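Local coordinates for protein putative glutathionylspermidine synthase (Methylobacillus flagellatus, PDB 3N6X) that is probably an ATP-dependent ligase of the circularly permuted ATP-grasp type, putatively a glutathionylspermidine synthase, at residues 78-81 / 82-85; 229-232 / 233-237; 327-330 / 331-334; 346-349 / 350-353. One frame throughout, in Å; residues are numbered along the deposited sequence.

Contact 1: 78-81 / 82-85; sequences ILSA and SEWA
Ser80 and Glu83 meet where strand 77-79 turns into helix 81-105, and the first helical bonds, Trp84 N to Ser80 O (3.0 Å) and Ala85 N to Ala81 O, close directly behind the turn. The two residues form a capping box. Ser80 is the N-cap. Its OG accepts from Glu83 N at 3.2 Å, and the bond is nearly straight. OG lies between its own backbone N and carbonyl carbon (chi1 70°), which turns it toward the first turn of the helix. Glu83 returns the bond. Its chain folds back beside its backbone N (chi1 -73°) and then runs extended, so that Glu83 OE1 takes the Ser80 N-H at 3.0 Å. The donor comes from above the carboxylate plane, 40° out of it. Glu83 CG also packs against Ser80 OG. The other oxygen, OE2, makes salt bridges with Arg151 and Arg21, so the carboxylate ties the helix start to two arginines as well. Without the carboxylate, as with an alanine here, Ser80 N would probably lose its acceptor and both arginines this partner. Leu79 runs across the glutamate chain at about a right angle. Trp84 reaches strand 464-471 at Ile471, and its NE1 bonds a glycerol, probably from the crystallisation liquor. Leu79 CD1 approaches Trp84 CE3 obliquely at 4.2 Å.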
loop_
_atom_site.group_PDB
_atom_site.type_symbol
_atom_site.label_atom_id
_atom_site.label_comp_id
_atom_site.label_asym_id
_atom_site.label_seq_id
_atom_site.Cartn_x
_atom_site.Cartn_y
_atom_site.Cartn_z
ATOM N N ILE A 78 11.616 -0.738 14.069
ATOM C CA ILE A 78 12.858 -1.411 13.644
ATOM C C ILE A 78 12.617 -2.869 13.320
ATOM O O ILE A 78 12.010 -3.574 14.111
ATOM C CB ILE A 78 14.029 -1.223 14.674
ATOM C CG1 ILE A 78 14.108 0.241 15.183
ATOM C CG2 ILE A 78 15.367 -1.670 14.067
ATOM C CD1 ILE A 78 15.060 0.465 16.371
ATOM N N LEU A 79 13.104 -3.324 12.146
ATOM C CA LEU A 79 13.002 -4.718 11.710
ATOM C C LEU A 79 14.385 -5.242 11.413
ATOM O O LEU A 79 15.189 -4.532 10.821
ATOM C CB LEU A 79 12.104 -4.843 10.451
ATOM C CG LEU A 79 10.658 -4.297 10.575
ATOM C CD1 LEU A 79 10.018 -4.138 9.207
ATOM C CD2 LEU A 79 9.794 -5.190 11.464
ATOM N N SER A 80 14.687 -6.474 11.844
ATOM C CA SER A 80 16.002 -7.073 11.607
ATOM C C SER A 80 16.167 -7.495 10.163
ATOM O O SER A 80 15.176 -7.647 9.441
ATOM C CB SER A 80 16.229 -8.267 12.540
ATOM O OG SER A 80 15.416 -9.380 12.199
ATOM N N ALA A 81 17.410 -7.728 9.748
ATOM C CA ALA A 81 17.714 -8.190 8.403
ATOM C C ALA A 81 17.018 -9.513 8.090
ATOM O O ALA A 81 16.592 -9.715 6.957
ATOM C CB ALA A 81 19.220 -8.339 8.226
ATOM N N SER A 82 16.885 -10.404 9.089
ATOM C CA SER A 82 16.259 -11.710 8.858
ATOM C C SER A 82 14.723 -11.615 8.786
ATOM O O SER A 82 14.117 -12.270 7.931
ATOM C CB SER A 82 16.725 -12.743 9.888
ATOM O OG SER A 82 16.236 -12.451 11.186
ATOM N N GLU A 83 14.101 -10.776 9.654
ATOM C CA GLU A 83 12.644 -10.505 9.603
ATOM C C GLU A 83 12.272 -9.931 8.218
ATOM O O GLU A 83 11.309 -10.384 7.606
ATOM C CB GLU A 83 12.215 -9.495 10.701
ATOM C CG GLU A 83 12.200 -10.073 12.110
ATOM C CD GLU A 83 12.108 -9.075 13.259
ATOM O OE1 GLU A 83 12.332 -7.863 13.029
ATOM O OE2 GLU A 83 11.876 -9.522 14.406
ATOM N N TRP A 84 13.066 -8.954 7.720
ATOM C CA TRP A 84 12.808 -8.330 6.427
ATOM C C TRP A 84 13.002 -9.297 5.273
ATOM O O TRP A 84 12.226 -9.257 4.325
ATOM C CB TRP A 84 13.660 -7.076 6.229
ATOM C CG TRP A 84 13.386 -6.384 4.926
ATOM C CD1 TRP A 84 14.154 -6.426 3.800
ATOM C CD2 TRP A 84 12.210 -5.625 4.585
ATOM N NE1 TRP A 84 13.585 -5.651 2.813
ATOM C CE2 TRP A 84 12.370 -5.184 3.253
ATOM C CE3 TRP A 84 11.054 -5.241 5.292
ATOM C CZ2 TRP A 84 11.421 -4.373 2.610
ATOM C CZ3 TRP A 84 10.142 -4.392 4.675
ATOM C CH2 TRP A 84 10.321 -3.981 3.345
ATOM N N ALA A 85 14.022 -10.178 5.351
ATOM C CA ALA A 85 14.261 -11.174 4.298
ATOM C C ALA A 85 13.057 -12.133 4.147
ATOM O O ALA A 85 12.666 -12.443 3.026
ATOM C CB ALA A 85 15.536 -11.961 4.589
#

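Contact 2: 229-232 / 233-237; sequences NSAY and FEHAF
His235 folds back over Ala231 and Tyr232 at the start of helix 232-242, where Ala231 is the N-cap. His235 CB lies 3.3 Å from Tyr232 O. CG is anti to the carbonyl carbon (chi1 -52°), which carries the ring back toward the preceding turn. One ring face then covers Ala231 O, which lies 3.0 Å from His235 CD2. Ala231 O also accepts the helical bond from His235 N at 3.1 Å, in the carbonyl plane. Tyr232 CA sits over this face too, in a CH-pi contact 4.1 Å from the ring centroid. At the far end of the ring, His235 NE2 touches Ala231 CB at 3.5 Å and His235 CE1 meets Asn229 OD1 at 3.6 Å. That OD1 also accepts from Ala231 N, forming an Asx turn within the type I turn 229-232. His235 ND1 bonds Thr224 OG1. A leucine in place of His235 would probably leave Thr224 OG1 without this partner and the helix start without its flat cover. The Glu234 carboxylate is engaged elsewhere, by Gly169 N, Ser171 OG and a salt bridge to Arg276. Strand 245-247 flanks the contact through Leu246, which touches Tyr232, His235 and Ala236, while Phe237 packs on helix 170-183.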
loop_
_atom_site.group_PDB
_atom_site.type_symbol
_atom_site.label_atom_id
_atom_site.label_comp_id
_atom_site.label_asym_id
_atom_site.label_seq_id
_atom_site.Cartn_x
_atom_site.Cartn_y
_atom_site.Cartn_z
ATOM N N ASN A 229 -6.494 16.830 -6.292
ATOM C CA ASN A 229 -6.390 15.429 -5.915
ATOM C C ASN A 229 -5.539 15.356 -4.635
ATOM O O ASN A 229 -4.500 16.037 -4.534
ATOM C CB ASN A 229 -5.754 14.611 -7.044
ATOM C CG ASN A 229 -5.720 13.135 -6.766
ATOM O OD1 ASN A 229 -4.780 12.614 -6.159
ATOM N ND2 ASN A 229 -6.762 12.432 -7.180
ATOM N N SER A 230 -6.015 14.576 -3.634
ATOM C CA SER A 230 -5.370 14.441 -2.317
ATOM C C SER A 230 -3.893 13.996 -2.399
ATOM O O SER A 230 -3.070 14.462 -1.600
ATOM C CB SER A 230 -6.169 13.496 -1.417
ATOM O OG SER A 230 -6.313 12.207 -1.994
ATOM N N ALA A 231 -3.557 13.118 -3.380
ATOM C CA ALA A 231 -2.192 12.607 -3.543
ATOM C C ALA A 231 -1.369 13.401 -4.576
ATOM O O ALA A 231 -0.274 12.966 -4.937
ATOM C CB ALA A 231 -2.226 11.118 -3.918
ATOM N N TYR A 232 -1.879 14.579 -5.037
ATOM C CA TYR A 232 -1.177 15.376 -6.050
ATOM C C TYR A 232 0.245 15.689 -5.671
ATOM O O TYR A 232 1.133 15.515 -6.511
ATOM C CB TYR A 232 -1.937 16.642 -6.433
ATOM C CG TYR A 232 -1.242 17.459 -7.511
ATOM C CD1 TYR A 232 -1.079 16.957 -8.800
ATOM C CD2 TYR A 232 -0.738 18.727 -7.237
ATOM C CE1 TYR A 232 -0.485 17.718 -9.804
ATOM C CE2 TYR A 232 -0.138 19.498 -8.233
ATOM C CZ TYR A 232 -0.005 18.987 -9.514
ATOM O OH TYR A 232 0.581 19.749 -10.499
ATOM N N PHE A 233 0.487 16.131 -4.404
ATOM C CA PHE A 233 1.852 16.424 -3.981
ATOM C C PHE A 233 2.763 15.213 -4.183
ATOM O O PHE A 233 3.870 15.383 -4.688
ATOM C CB PHE A 233 1.931 16.949 -2.530
ATOM C CG PHE A 233 3.361 17.093 -2.047
ATOM C CD1 PHE A 233 4.176 18.116 -2.525
ATOM C CD2 PHE A 233 3.931 16.134 -1.212
ATOM C CE1 PHE A 233 5.516 18.203 -2.143
ATOM C CE2 PHE A 233 5.272 16.226 -0.828
ATOM C CZ PHE A 233 6.055 17.258 -1.298
ATOM N N GLU A 234 2.283 13.987 -3.857
ATOM C CA GLU A 234 3.067 12.775 -4.079
ATOM C C GLU A 234 3.398 12.603 -5.568
ATOM O O GLU A 234 4.533 12.261 -5.891
ATOM C CB GLU A 234 2.360 11.517 -3.516
ATOM C CG GLU A 234 3.267 10.294 -3.549
ATOM C CD GLU A 234 2.737 9.015 -2.931
ATOM O OE1 GLU A 234 2.755 8.910 -1.682
ATOM O OE2 GLU A 234 2.478 8.060 -3.695
ATOM N N HIS A 235 2.434 12.918 -6.474
ATOM C CA HIS A 235 2.645 12.795 -7.925
ATOM C C HIS A 235 3.767 13.740 -8.375
ATOM O O HIS A 235 4.693 13.316 -9.074
ATOM C CB HIS A 235 1.343 13.105 -8.706
ATOM C CG HIS A 235 0.129 12.332 -8.255
ATOM N ND1 HIS A 235 -1.127 12.617 -8.758
ATOM C CD2 HIS A 235 0.026 11.291 -7.385
ATOM C CE1 HIS A 235 -1.952 11.763 -8.168
ATOM N NE2 HIS A 235 -1.304 10.961 -7.317
ATOM N N ALA A 236 3.697 15.015 -7.936
ATOM C CA ALA A 236 4.680 16.031 -8.276
ATOM C C ALA A 236 6.051 15.680 -7.665
ATOM O O ALA A 236 7.073 15.733 -8.368
ATOM C CB ALA A 236 4.205 17.404 -7.786
ATOM N N PHE A 237 6.047 15.226 -6.381
ATOM C CA PHE A 237 7.249 14.822 -5.646
ATOM C C PHE A 237 7.963 13.626 -6.303
ATOM O O PHE A 237 9.163 13.729 -6.593
ATOM C CB PHE A 237 6.921 14.541 -4.158
ATOM C CG PHE A 237 8.031 13.885 -3.362
ATOM C CD1 PHE A 237 9.139 14.620 -2.936
ATOM C CD2 PHE A 237 7.970 12.531 -3.033
ATOM C CE1 PHE A 237 10.169 14.010 -2.200
ATOM C CE2 PHE A 237 9.002 11.923 -2.302
ATOM C CZ PHE A 237 10.091 12.668 -1.885
#

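Contact 3: 327-330 / 331-334; sequences VPEM and IRFY
Met330, present as selenomethionine, packs against Tyr334 one turn further along helix 327-335. The two side chains lie side by side and point the same way. Met330 CB sits at the edge of the Tyr334 ring, in its plane, 3.9 Å from Tyr334 CD2. Met330 CG approaches CE2 next to it. Both chains leave the backbone anti to their carbonyl carbons (chi1 -64° in Met330), which sets them alongside each other on one flank. The backbone bond Tyr334 N to Met330 O, 2.8 Å long, joins the same pair. Tyr334 OH goes on to Asp104.

Ile331 lies on the neighbouring flank. Ile331 N bonds Val327 O, and Ile331 CB rests against Pro328 O. Ile331 CD1 comes within 4.4 Å of Val327 CG1.

Arg332 carries the polar side. Its chain is extended from CG to NE, and Arg332 CG passes Pro328 O at 3.4 Å. Arg332 NH1 forms a salt bridge with Glu329 OE2 at 3.2 Å, but the hydrogen bond within it is weak, at an angle of 128°. The carboxylate and guanidinium planes are 30° apart. A stronger partner is Glu338, which takes Arg332 NE.

The apolar side of the short helix faces helix 81-105: Met330 touches Phe101, and Ile331 touches Gln93 and Ala97. Helix 110-113 lies beyond Phe333 and Tyr334, which both meet its Ile111.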
loop_
_atom_site.group_PDB
_atom_site.type_symbol
_atom_site.label_atom_id
_atom_site.label_comp_id
_atom_site.label_asym_id
_atom_site.label_seq_id
_atom_site.Cartn_x
_atom_site.Cartn_y
_atom_site.Cartn_z
ATOM N N VAL A 327 -6.259 -15.412 -2.970
ATOM C CA VAL A 327 -4.819 -15.172 -3.112
ATOM C C VAL A 327 -3.947 -16.361 -2.658
ATOM O O VAL A 327 -3.139 -16.822 -3.461
ATOM C CB VAL A 327 -4.355 -13.783 -2.574
ATOM C CG1 VAL A 327 -2.854 -13.592 -2.787
ATOM C CG2 VAL A 327 -5.126 -12.668 -3.259
ATOM N N PRO A 328 -4.196 -16.993 -1.468
ATOM C CA PRO A 328 -3.405 -18.183 -1.099
ATOM C C PRO A 328 -3.493 -19.310 -2.140
ATOM O O PRO A 328 -2.485 -19.965 -2.413
ATOM C CB PRO A 328 -3.997 -18.601 0.255
ATOM C CG PRO A 328 -4.593 -17.381 0.801
ATOM C CD PRO A 328 -5.118 -16.610 -0.373
ATOM N N GLU A 329 -4.682 -19.487 -2.771
ATOM C CA GLU A 329 -4.884 -20.498 -3.819
ATOM C C GLU A 329 -4.158 -20.132 -5.114
ATOM O O GLU A 329 -3.740 -21.035 -5.846
ATOM C CB GLU A 329 -6.383 -20.744 -4.090
ATOM C CG GLU A 329 -7.094 -21.577 -3.032
ATOM C CD GLU A 329 -6.395 -22.854 -2.599
ATOM O OE1 GLU A 329 -5.873 -23.581 -3.473
ATOM O OE2 GLU A 329 -6.364 -23.120 -1.378
HETATM N N MSE A 330 -4.005 -18.799 -5.410
HETATM C CA MSE A 330 -3.225 -18.353 -6.582
HETATM C C MSE A 330 -1.760 -18.757 -6.403
HETATM O O MSE A 330 -1.125 -19.179 -7.357
HETATM C CB MSE A 330 -3.292 -16.842 -6.747
HETATM C CG MSE A 330 -4.674 -16.299 -7.053
HETATM SE SE MSE A 330 -4.595 -14.324 -6.961
HETATM C CE MSE A 330 -6.459 -13.993 -6.906
ATOM N N ILE A 331 -1.209 -18.564 -5.187
ATOM C CA ILE A 331 0.185 -18.922 -4.891
ATOM C C ILE A 331 0.411 -20.437 -5.140
ATOM O O ILE A 331 1.305 -20.795 -5.894
ATOM C CB ILE A 331 0.619 -18.466 -3.460
ATOM C CG1 ILE A 331 0.633 -16.923 -3.342
ATOM C CG2 ILE A 331 1.991 -19.065 -3.075
ATOM C CD1 ILE A 331 0.427 -16.386 -1.905
ATOM N N ARG A 332 -0.475 -21.292 -4.610
ATOM C CA ARG A 332 -0.420 -22.751 -4.828
ATOM C C ARG A 332 -0.576 -23.104 -6.298
ATOM O O ARG A 332 0.222 -23.871 -6.815
ATOM C CB ARG A 332 -1.495 -23.471 -3.992
ATOM C CG ARG A 332 -1.359 -23.224 -2.508
ATOM C CD ARG A 332 -2.359 -23.999 -1.702
ATOM N NE ARG A 332 -1.997 -23.981 -0.288
ATOM C CZ ARG A 332 -2.636 -23.280 0.639
ATOM N NH1 ARG A 332 -3.736 -22.603 0.330
ATOM N NH2 ARG A 332 -2.207 -23.283 1.889
ATOM N N PHE A 333 -1.566 -22.497 -6.994
ATOM C CA PHE A 333 -1.829 -22.796 -8.408
ATOM C C PHE A 333 -0.701 -22.330 -9.362
ATOM O O PHE A 333 -0.238 -23.116 -10.181
ATOM C CB PHE A 333 -3.204 -22.232 -8.843
ATOM C CG PHE A 333 -3.623 -22.595 -10.257
ATOM C CD1 PHE A 333 -4.155 -23.855 -10.545
ATOM C CD2 PHE A 333 -3.500 -21.675 -11.298
ATOM C CE1 PHE A 333 -4.548 -24.187 -11.850
ATOM C CE2 PHE A 333 -3.892 -22.009 -12.598
ATOM C CZ PHE A 333 -4.412 -23.267 -12.866
ATOM N N TYR A 334 -0.282 -21.063 -9.273
ATOM C CA TYR A 334 0.710 -20.521 -10.206
ATOM C C TYR A 334 2.122 -20.850 -9.874
ATOM O O TYR A 334 2.948 -20.964 -10.786
ATOM C CB TYR A 334 0.550 -18.992 -10.368
ATOM C CG TYR A 334 -0.801 -18.610 -10.931
ATOM C CD1 TYR A 334 -1.155 -18.945 -12.236
ATOM C CD2 TYR A 334 -1.738 -17.940 -10.153
ATOM C CE1 TYR A 334 -2.405 -18.606 -12.755
ATOM C CE2 TYR A 334 -3.004 -17.645 -10.640
ATOM C CZ TYR A 334 -3.334 -17.975 -11.944
ATOM O OH TYR A 334 -4.568 -17.640 -12.426
#

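Contact 4: 346-349 / 350-353; sequences TYQL and SKAD
Lys351 and Gln348 lie side by side and point the same way across a tight turn. Lys351 NZ donates to Gln348 OE1 at 2.8 Å, tilted 26° from the plane of that carbonyl. The aliphatic chain follows along the glutamine: Lys351 CE is 3.8 Å from Gln348 CB. The lysine is extended beyond CG, whereas the glutamine bends at chi2 (78°), and this brings its amide across to the lysine amine. Ser350 OG touches Gln348 CB from the turn at 3.8 Å.

The turn sets the spacing. It is a type I turn from Gln348 to Lys351, closed by Lys351 N to Gln348 O at 2.8 Å. Lys351 is then the N-cap of helix 352-360. The other end of the amide is held more loosely, since Gln348 NE2 makes a weak bond to Thr346 O at 3.0 Å. Further out, Asp354 accepts from Gln348 N, and Leu349 packs between helix 352-360 and strand 403-407.

The amide is used at both ends, its oxygen by a lysine, its nitrogen by a carbonyl. This is consistent with how the amide is placed. Probably charged, the lysine meets a neutral amide oxygen, so the link is a hydrogen bond and not a salt bridge.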
loop_
_atom_site.group_PDB
_atom_site.type_symbol
_atom_site.label_atom_id
_atom_site.label_comp_id
_atom_site.label_asym_id
_atom_site.label_seq_id
_atom_site.Cartn_x
_atom_site.Cartn_y
_atom_site.Cartn_z
ATOM N N THR A 346 -11.720 -13.470 6.158
ATOM C CA THR A 346 -12.512 -12.281 5.864
ATOM C C THR A 346 -13.898 -12.642 5.428
ATOM O O THR A 346 -14.074 -13.485 4.549
ATOM C CB THR A 346 -11.790 -11.384 4.839
ATOM O OG1 THR A 346 -10.446 -11.215 5.253
ATOM C CG2 THR A 346 -12.443 -10.008 4.696
ATOM N N TYR A 347 -14.891 -12.003 6.043
ATOM C CA TYR A 347 -16.298 -12.219 5.725
ATOM C C TYR A 347 -16.766 -11.133 4.794
ATOM O O TYR A 347 -16.480 -9.972 5.041
ATOM C CB TYR A 347 -17.139 -12.200 7.017
ATOM C CG TYR A 347 -16.744 -13.271 8.009
ATOM C CD1 TYR A 347 -17.278 -14.555 7.929
ATOM C CD2 TYR A 347 -15.846 -13.001 9.039
ATOM C CE1 TYR A 347 -16.950 -15.535 8.863
ATOM C CE2 TYR A 347 -15.497 -13.979 9.970
ATOM C CZ TYR A 347 -16.033 -15.253 9.862
ATOM O OH TYR A 347 -15.646 -16.247 10.733
ATOM N N GLN A 348 -17.453 -11.494 3.704
ATOM C CA GLN A 348 -18.013 -10.492 2.782
ATOM C C GLN A 348 -19.511 -10.386 3.055
ATOM O O GLN A 348 -20.259 -11.311 2.743
ATOM C CB GLN A 348 -17.744 -10.858 1.306
ATOM C CG GLN A 348 -16.258 -10.776 0.892
ATOM C CD GLN A 348 -15.480 -11.980 1.384
ATOM O OE1 GLN A 348 -15.878 -13.135 1.177
ATOM N NE2 GLN A 348 -14.409 -11.734 2.134
ATOM N N LEU A 349 -19.941 -9.281 3.700
ATOM C CA LEU A 349 -21.344 -9.082 4.110
ATOM C C LEU A 349 -22.318 -8.985 2.945
ATOM O O LEU A 349 -23.521 -9.064 3.151
ATOM C CB LEU A 349 -21.491 -7.905 5.101
ATOM C CG LEU A 349 -21.055 -8.208 6.547
ATOM C CD1 LEU A 349 -19.540 -8.299 6.675
ATOM C CD2 LEU A 349 -21.559 -7.183 7.479
ATOM N N SER A 350 -21.791 -8.962 1.708
ATOM C CA SER A 350 -22.592 -9.064 0.488
ATOM C C SER A 350 -23.119 -10.510 0.327
ATOM O O SER A 350 -23.993 -10.753 -0.502
ATOM C CB SER A 350 -21.748 -8.694 -0.727
ATOM O OG SER A 350 -20.624 -9.549 -0.858
ATOM N N LYS A 351 -22.553 -11.470 1.107
ATOM C CA LYS A 351 -22.934 -12.885 1.063
ATOM C C LYS A 351 -23.802 -13.199 2.253
ATOM O O LYS A 351 -23.448 -12.846 3.377
ATOM C CB LYS A 351 -21.678 -13.787 1.050
ATOM C CG LYS A 351 -20.798 -13.577 -0.182
ATOM C CD LYS A 351 -19.417 -14.212 -0.013
ATOM C CE LYS A 351 -18.448 -13.757 -1.086
ATOM N NZ LYS A 351 -17.115 -14.396 -0.936
ATOM N N ALA A 352 -24.965 -13.830 2.008
ATOM C CA ALA A 352 -25.970 -14.138 3.030
ATOM C C ALA A 352 -25.419 -14.953 4.205
ATOM O O ALA A 352 -25.690 -14.618 5.362
ATOM C CB ALA A 352 -27.154 -14.844 2.395
ATOM N N ASP A 353 -24.593 -15.978 3.920
ATOM C CA ASP A 353 -23.974 -16.806 4.963
ATOM C C ASP A 353 -23.045 -15.983 5.839
ATOM O O ASP A 353 -23.028 -16.162 7.058
ATOM C CB ASP A 353 -23.202 -17.987 4.340
ATOM C CG ASP A 353 -24.070 -19.009 3.611
ATOM O OD1 ASP A 353 -25.314 -18.858 3.631
ATOM O OD2 ASP A 353 -23.505 -19.961 3.038
#

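Overall arrangement
The four contacts follow one another along the ATP-grasp chain without touching. Contacts 1 and 3 share helix 81-105: contact 1 forms its start, while helix 327-335 packs on its later turns, with centres about 25 Å apart. Contact 1 also takes in the end of strand 77-79, in the nine-stranded mixed sheet. Contact 4 is the nearest neighbour of contact 3, about 22 Å between centres and about 9 Å between nearest atoms. It includes edge strand 347-348 of the four-stranded antiparallel sheet. Contact 2 lies beside the six-stranded mixed sheet, across the chain's centre from contact 3. Contacts 1, 2 and 4 lead into helices from a strand or loop; contact 3 spans most of a short helix.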